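Local coordinates for protein citrate synthase (PDB 4TVM) that catalyses the condensation of oxaloacetate with acetyl-CoA and water to give citrate and free CoA in the Krebs cycle, at residues I86-L91 and L225-A230; T44-V47 and N51-A54. All blocks are in the same frame, centred on the assembly; numbering follows the deposited sequence.

Contact 1 (I86-L91 and L225-A230); sequences IEVCYL and LFILHA. With OAA (oxaloacetate ion), chain B.
Val-88 alone carries the 86-91 side of this contact: its two methyl groups part to meet two different residues of 225-230. CG2 rests against Ile-227 CG2 at 3.6 Å and also lies beside the same residue's CG1 at 4.0 Å, whereas CG1 meets Ala-230 CB. With CG1 anti to the backbone N (chi1 167°), CG2 falls anti to the carbonyl carbon, and the two branches diverge, one to each partner. Ile-227 runs fully extended past the valine (chi2 179°), so it offers the flank of its chain, and the two side chains cross obliquely. Valine, being short, suits a place where the CA atoms of Val-88 and Ile-227 come within 6.6 Å. Ala-230, with a single methyl pointing towards 86-91, lets Val-88 CG1 settle on its CB at 3.8 Å. No hydrogen bond links the segments; the buried surfaces meet by dispersion and the hydrophobic effect. This is helix-on-helix packing within the mostly alpha-helical citrate synthase fold, joining helix 85-94 to helix 216-229. Ala-230 N bonds to Ile-227 O, three residues back, at 3.2 Å. Tyr-71 OH also hydrogen-bonds to Ile-227 O. The face of this turn that carries His-229 looks into the oxaloacetate pocket: the imidazole presents its edge to the ligand, with CE1 3.6 Å from O2 of oxaloacetate, while another part of that edge lies in plane with Leu-225 O. The backbone O of His-229 accepts a hydrogen bond from Arg-391 NE, which probably helps to position the guanidinium whose NH2 hydrogen-bonds to the oxaloacetate.

Contact 2 (T44-V47 and N51-A54); sequences TFDV and NTAA
Asp-46 OD2 is approached by two groups of the returning chain, and the settled bond is the one from the backbone: Asn-51 N donates to it at 2.6 Å with an N-H...O angle of 145°. OD2 accepts this backbone N-H with its syn lone pair, on the side of OD1. Thr-52 OG1 lies 3.1 Å from the same OD2, but whether its proton goes there is unsettled, since another acceptor is near. CG of Asp-46 stands anti to its backbone N (chi1 -170°), which swings the carboxylate across the loop. A short acidic side chain suits this place, because it can take a main-chain N-H where the backbones of Asp-46 and Asn-51 are too far apart to bond directly, their CA atoms being 6.7 Å apart. The Asn-51 and Asp-46 side chains cross at about a right angle, yet their amide and carboxylate planes lie only 19° apart. Asn-51 OD1 turns to the second subunit and accepts from Leu-37 N there. The loop closed by this contact links strand 42-45 to strand 52-57, and Thr-44, Phe-45, Thr-52 and Ala-53 form a parallel ladder with a strand of the second subunit, carrying the sheet across the dimer interface.

How the contacts relate
Along the chain, contact 2 is complete before the first residue of contact 1 is reached. Strands 52-57, 60-63, 68-71 and 74-75 and helix 76-82 then lead towards helix 85-94, the first partner of contact 1. The two contacts share no helix or strand: their centres lie 29 Å apart and their nearest atoms about 19 Å. Contact 1 joins residues far apart in sequence deep in the helical body, about 11 Å from the centre of the chain. Contact 2 closes a short connection about 22 Å from that centre, where a strand of the second subunit continues the sheet. Contact 1 packs helices of one subunit, with His-229 on the pocket side, whereas contact 2 lies at the dimer interface.

Contact 1 (I86-L91 and L225-A230)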
ATOM      1  N   ILE A  86      -5.855  25.087   1.236  1.00 42.40           N
ATOM      2  CA  ILE A  86      -6.194  24.918  -0.176  1.00 46.40           C
ATOM      3  C   ILE A  86      -5.133  25.502  -1.090  1.00 42.82           C
ATOM      4  O   ILE A  86      -4.816  24.952  -2.137  1.00 38.27           O
ATOM      5  CB  ILE A  86      -7.556  25.523  -0.531  1.00 51.63           C
ATOM      6  CG1 ILE A  86      -8.639  24.922   0.378  1.00 54.31           C
ATOM      7  CG2 ILE A  86      -7.858  25.222  -1.988  1.00 53.92           C
ATOM      8  CD1 ILE A  86     -10.050  25.027  -0.151  1.00 58.68           C
ATOM      9  N   GLU A  87      -4.572  26.635  -0.705  1.00 44.00           N
ATOM     10  CA  GLU A  87      -3.573  27.260  -1.549  1.00 38.31           C
ATOM     11  C   GLU A  87      -2.361  26.324  -1.607  1.00 36.71           C
ATOM     12  O   GLU A  87      -1.717  26.139  -2.642  1.00 34.06           O
ATOM     13  CB  GLU A  87      -3.221  28.577  -0.974  1.00 38.16           C
ATOM     14  CG  GLU A  87      -2.695  29.540  -2.005  1.00 42.75           C
ATOM     15  CD  GLU A  87      -2.037  30.741  -1.377  1.00 39.43           C
ATOM     16  OE1 GLU A  87      -1.437  30.575  -0.300  1.00 32.34           O
ATOM     17  OE2 GLU A  87      -2.110  31.829  -1.991  1.00 48.91           O
ATOM     18  N   VAL A  88      -2.100  25.705  -0.472  1.00 33.62           N
ATOM     19  CA  VAL A  88      -1.025  24.753  -0.326  1.00 34.15           C
ATOM     20  C   VAL A  88      -1.248  23.491  -1.136  1.00 35.70           C
ATOM     21  O   VAL A  88      -0.307  23.019  -1.779  1.00 37.06           O
ATOM     22  CB  VAL A  88      -0.816  24.447   1.153  1.00 36.37           C
ATOM     23  CG1 VAL A  88       0.065  23.228   1.340  1.00 37.57           C
ATOM     24  CG2 VAL A  88      -0.176  25.674   1.807  1.00 39.67           C
ATOM     25  N   CYS A  89      -2.488  22.966  -1.136  1.00 35.56           N
ATOM     26  CA  CYS A  89      -2.884  21.869  -2.043  1.00 30.27           C
ATOM     27  C   CYS A  89      -2.527  22.252  -3.434  1.00 27.28           C
ATOM     28  O   CYS A  89      -1.842  21.537  -4.128  1.00 28.15           O
ATOM     29  CB  CYS A  89      -4.404  21.614  -2.012  1.00 31.29           C
ATOM     30  SG  CYS A  89      -5.078  20.893  -0.477  1.00 34.85           S
ATOM     31  N   TYR A  90      -3.023  23.394  -3.877  1.00 29.34           N
ATOM     32  CA  TYR A  90      -2.779  23.807  -5.261  1.00 30.71           C
ATOM     33  C   TYR A  90      -1.287  23.863  -5.539  1.00 32.71           C
ATOM     34  O   TYR A  90      -0.845  23.314  -6.554  1.00 34.88           O
ATOM     35  CB  TYR A  90      -3.399  25.162  -5.535  1.00 32.64           C
ATOM     36  CG  TYR A  90      -3.185  25.655  -6.947  1.00 36.00           C
ATOM     37  CD1 TYR A  90      -1.921  25.966  -7.402  1.00 36.11           C
ATOM     38  CD2 TYR A  90      -4.256  25.813  -7.828  1.00 38.36           C
ATOM     39  CE1 TYR A  90      -1.723  26.418  -8.683  1.00 37.62           C
ATOM     40  CE2 TYR A  90      -4.063  26.277  -9.105  1.00 35.70           C
ATOM     41  CZ  TYR A  90      -2.795  26.588  -9.511  1.00 37.30           C
ATOM     42  OH  TYR A  90      -2.569  27.042 -10.770  1.00 41.67           O
ATOM     43  N   LEU A  91      -0.519  24.504  -4.639  1.00 30.29           N
ATOM     44  CA  LEU A  91       0.884  24.756  -4.887  1.00 32.30           C
ATOM     45  C   LEU A  91       1.556  23.438  -5.071  1.00 34.71           C
ATOM     46  O   LEU A  91       2.227  23.222  -6.058  1.00 40.28           O
ATOM     47  CB  LEU A  91       1.509  25.512  -3.701  1.00 35.35           C
ATOM     48  CG  LEU A  91       3.024  25.451  -3.459  1.00 37.01           C
ATOM     49  CD1 LEU A  91       3.756  26.388  -4.414  1.00 39.01           C
ATOM     50  CD2 LEU A  91       3.328  25.823  -2.016  1.00 37.74           C
ATOM     51  N   LEU A 225      -2.548  23.594  10.641  1.00 44.35           N
ATOM     52  CA  LEU A 225      -1.992  22.281  10.937  1.00 44.90           C
ATOM     53  C   LEU A 225      -1.958  21.306   9.730  1.00 48.10           C
ATOM     54  O   LEU A 225      -1.088  20.431   9.645  1.00 48.83           O
ATOM     55  CB  LEU A 225      -2.757  21.655  12.098  1.00 47.31           C
ATOM     56  CG  LEU A 225      -2.043  21.702  13.443  1.00 46.91           C
ATOM     57  CD1 LEU A 225      -3.029  21.412  14.557  1.00 48.65           C
ATOM     58  CD2 LEU A 225      -0.915  20.688  13.439  1.00 49.69           C
ATOM     59  N   PHE A 226      -2.913  21.438   8.812  1.00 44.42           N
ATOM     60  CA  PHE A 226      -2.861  20.688   7.583  1.00 43.21           C
ATOM     61  C   PHE A 226      -1.774  21.198   6.654  1.00 43.96           C
ATOM     62  O   PHE A 226      -1.206  20.435   5.901  1.00 46.28           O
ATOM     63  CB  PHE A 226      -4.199  20.736   6.865  1.00 48.93           C
ATOM     64  CG  PHE A 226      -5.315  20.028   7.581  1.00 49.41           C
ATOM     65  CD1 PHE A 226      -5.070  19.002   8.482  1.00 52.10           C
ATOM     66  CD2 PHE A 226      -6.624  20.362   7.296  1.00 52.73           C
ATOM     67  CE1 PHE A 226      -6.111  18.348   9.107  1.00 51.68           C
ATOM     68  CE2 PHE A 226      -7.672  19.714   7.907  1.00 52.74           C
ATOM     69  CZ  PHE A 226      -7.416  18.697   8.810  1.00 54.20           C
ATOM     70  N   ILE A 227      -1.447  22.478   6.713  1.00 50.68           N
ATOM     71  CA  ILE A 227      -0.297  22.989   5.952  1.00 46.94           C
ATOM     72  C   ILE A 227       0.977  22.345   6.477  1.00 44.25           C
ATOM     73  O   ILE A 227       1.832  21.855   5.698  1.00 42.54           O
ATOM     74  CB  ILE A 227      -0.161  24.521   6.026  1.00 50.00           C
ATOM     75  CG1 ILE A 227      -1.478  25.186   5.604  1.00 54.25           C
ATOM     76  CG2 ILE A 227       0.986  24.996   5.140  1.00 49.02           C
ATOM     77  CD1 ILE A 227      -1.491  26.702   5.648  1.00 53.92           C
ATOM     78  N   LEU A 228       1.095  22.282   7.797  1.00 43.75           N
ATOM     79  CA  LEU A 228       2.294  21.685   8.414  1.00 40.64           C
ATOM     80  C   LEU A 228       2.466  20.245   8.056  1.00 43.40           C
ATOM     81  O   LEU A 228       3.595  19.771   7.975  1.00 46.54           O
ATOM     82  CB  LEU A 228       2.292  21.865   9.919  1.00 40.13           C
ATOM     83  CG  LEU A 228       2.588  23.322  10.318  1.00 42.75           C
ATOM     84  CD1 LEU A 228       1.796  23.760  11.542  1.00 44.50           C
ATOM     85  CD2 LEU A 228       4.075  23.550  10.533  1.00 44.34           C
ATOM     86  N   HIS A 229       1.354  19.547   7.806  1.00 52.89           N
ATOM     87  CA  HIS A 229       1.388  18.097   7.495  1.00 47.81           C
ATOM     88  C   HIS A 229       1.109  17.773   6.040  1.00 48.31           C
ATOM     89  O   HIS A 229       1.080  16.606   5.670  1.00 54.43           O
ATOM     90  CB  HIS A 229       0.381  17.362   8.359  1.00 51.26           C
ATOM     91  CG  HIS A 229       0.794  17.225   9.789  1.00 55.98           C
ATOM     92  ND1 HIS A 229       1.599  16.195  10.234  1.00 58.05           N
ATOM     93  CD2 HIS A 229       0.493  17.969  10.883  1.00 59.49           C
ATOM     94  CE1 HIS A 229       1.783  16.316  11.538  1.00 63.90           C
ATOM     95  NE2 HIS A 229       1.128  17.389  11.955  1.00 61.92           N
ATOM     96  N   ALA A 230       0.937  18.783   5.197  1.00 42.06           N
ATOM     97  CA  ALA A 230       0.658  18.543   3.801  1.00 37.59           C
ATOM     98  C   ALA A 230       1.646  17.675   2.989  1.00 37.57           C
ATOM     99  O   ALA A 230       1.210  16.870   2.177  1.00 36.85           O
ATOM    100  CB  ALA A 230       0.442  19.857   3.105  1.00 38.29           C
TER
HETATM  101  O1  OAA B 501       4.764  14.355   8.973  1.00 57.08           O
HETATM  102  O2  OAA B 501       4.436  13.871  11.115  1.00 52.84           O
HETATM  103  O4  OAA B 501       8.516  11.548   8.482  1.00 47.75           O
HETATM  104  O5  OAA B 501       7.233  11.498   6.707  1.00 48.20           O
HETATM  105  O3  OAA B 501       5.208  12.213   7.876  1.00 55.21           O
HETATM  106  C1  OAA B 501       5.056  13.735  10.026  1.00 56.11           C
HETATM  107  C2  OAA B 501       6.226  12.793   9.949  1.00 54.44           C
HETATM  108  C3  OAA B 501       6.220  12.220   8.555  1.00 56.31           C
HETATM  109  C4  OAA B 501       7.407  11.694   7.912  1.00 53.78           C

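Contact 2 (T44-V47 and N51-A54)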
ATOM      1  N   THR A  44      23.150  -3.485  -3.967  1.00 51.99           N
ATOM      2  CA  THR A  44      23.320  -2.695  -2.757  1.00 48.83           C
ATOM      3  C   THR A  44      22.404  -3.311  -1.730  1.00 46.12           C
ATOM      4  O   THR A  44      21.344  -3.831  -2.062  1.00 53.27           O
ATOM      5  CB  THR A  44      22.962  -1.204  -2.957  1.00 48.19           C
ATOM      6  OG1 THR A  44      21.585  -1.079  -3.352  1.00 47.67           O
ATOM      7  CG2 THR A  44      23.877  -0.542  -4.022  1.00 44.89           C
ATOM      8  N   PHE A  45      22.822  -3.289  -0.481  1.00 46.76           N
ATOM      9  CA  PHE A  45      21.949  -3.672   0.621  1.00 47.72           C
ATOM     10  C   PHE A  45      21.796  -2.422   1.491  1.00 45.52           C
ATOM     11  O   PHE A  45      22.783  -1.835   1.862  1.00 46.45           O
ATOM     12  CB  PHE A  45      22.580  -4.833   1.372  1.00 50.05           C
ATOM     13  CG  PHE A  45      21.822  -5.259   2.599  1.00 53.63           C
ATOM     14  CD1 PHE A  45      20.621  -5.942   2.485  1.00 50.51           C
ATOM     15  CD2 PHE A  45      22.338  -5.015   3.873  1.00 54.82           C
ATOM     16  CE1 PHE A  45      19.931  -6.341   3.611  1.00 54.60           C
ATOM     17  CE2 PHE A  45      21.653  -5.413   5.008  1.00 53.30           C
ATOM     18  CZ  PHE A  45      20.446  -6.077   4.877  1.00 56.31           C
ATOM     19  N   ASP A  46      20.569  -1.987   1.757  1.00 48.69           N
ATOM     20  CA  ASP A  46      20.312  -0.764   2.537  1.00 48.64           C
ATOM     21  C   ASP A  46      19.019  -0.845   3.310  1.00 45.95           C
ATOM     22  O   ASP A  46      17.959  -0.547   2.780  1.00 49.65           O
ATOM     23  CB  ASP A  46      20.212   0.441   1.600  1.00 55.23           C
ATOM     24  CG  ASP A  46      20.187   1.769   2.348  1.00 53.94           C
ATOM     25  OD1 ASP A  46      20.529   1.824   3.551  1.00 58.16           O
ATOM     26  OD2 ASP A  46      19.849   2.773   1.711  1.00 55.05           O
ATOM     27  N   VAL A  47      19.105  -1.237   4.568  1.00 47.30           N
ATOM     28  CA  VAL A  47      17.921  -1.344   5.419  1.00 50.76           C
ATOM     29  C   VAL A  47      17.059  -0.080   5.383  1.00 52.02           C
ATOM     30  O   VAL A  47      17.552   1.021   5.554  1.00 58.66           O
ATOM     31  CB  VAL A  47      18.312  -1.593   6.879  1.00 53.47           C
ATOM     32  CG1 VAL A  47      17.063  -1.738   7.757  1.00 53.87           C
ATOM     33  CG2 VAL A  47      19.223  -2.822   6.982  1.00 50.38           C
ATOM     34  N   ASN A  51      19.315   5.164   2.492  1.00 45.26           N
ATOM     35  CA  ASN A  51      20.324   5.853   1.678  1.00 43.47           C
ATOM     36  C   ASN A  51      20.147   5.731   0.197  1.00 42.61           C
ATOM     37  O   ASN A  51      20.994   6.182  -0.575  1.00 46.72           O
ATOM     38  CB  ASN A  51      21.708   5.392   2.078  1.00 43.58           C
ATOM     39  CG  ASN A  51      22.048   5.815   3.485  1.00 46.72           C
ATOM     40  OD1 ASN A  51      22.263   6.998   3.732  1.00 52.16           O
ATOM     41  ND2 ASN A  51      22.050   4.865   4.429  1.00 48.84           N
ATOM     42  N   THR A  52      19.022   5.160  -0.205  1.00 44.58           N
ATOM     43  CA  THR A  52      18.722   4.967  -1.607  1.00 42.24           C
ATOM     44  C   THR A  52      17.588   5.865  -1.997  1.00 42.37           C
ATOM     45  O   THR A  52      16.605   5.962  -1.257  1.00 39.09           O
ATOM     46  CB  THR A  52      18.269   3.533  -1.864  1.00 42.23           C
ATOM     47  OG1 THR A  52      19.253   2.610  -1.364  1.00 44.34           O
ATOM     48  CG2 THR A  52      18.022   3.304  -3.354  1.00 42.57           C
ATOM     49  N   ALA A  53      17.719   6.470  -3.177  1.00 45.06           N
ATOM     50  CA  ALA A  53      16.670   7.272  -3.785  1.00 46.13           C
ATOM     51  C   ALA A  53      16.257   6.648  -5.091  1.00 48.29           C
ATOM     52  O   ALA A  53      17.110   6.373  -5.928  1.00 47.65           O
ATOM     53  CB  ALA A  53      17.193   8.656  -4.069  1.00 48.47           C
ATOM     54  N   ALA A  54      14.959   6.462  -5.304  1.00 47.90           N
ATOM     55  CA  ALA A  54      14.502   5.918  -6.587  1.00 50.58           C
ATOM     56  C   ALA A  54      13.826   6.964  -7.476  1.00 53.02           C
ATOM     57  O   ALA A  54      13.475   6.684  -8.622  1.00 55.61           O
ATOM     58  CB  ALA A  54      13.566   4.751  -6.361  1.00 49.15           C
TER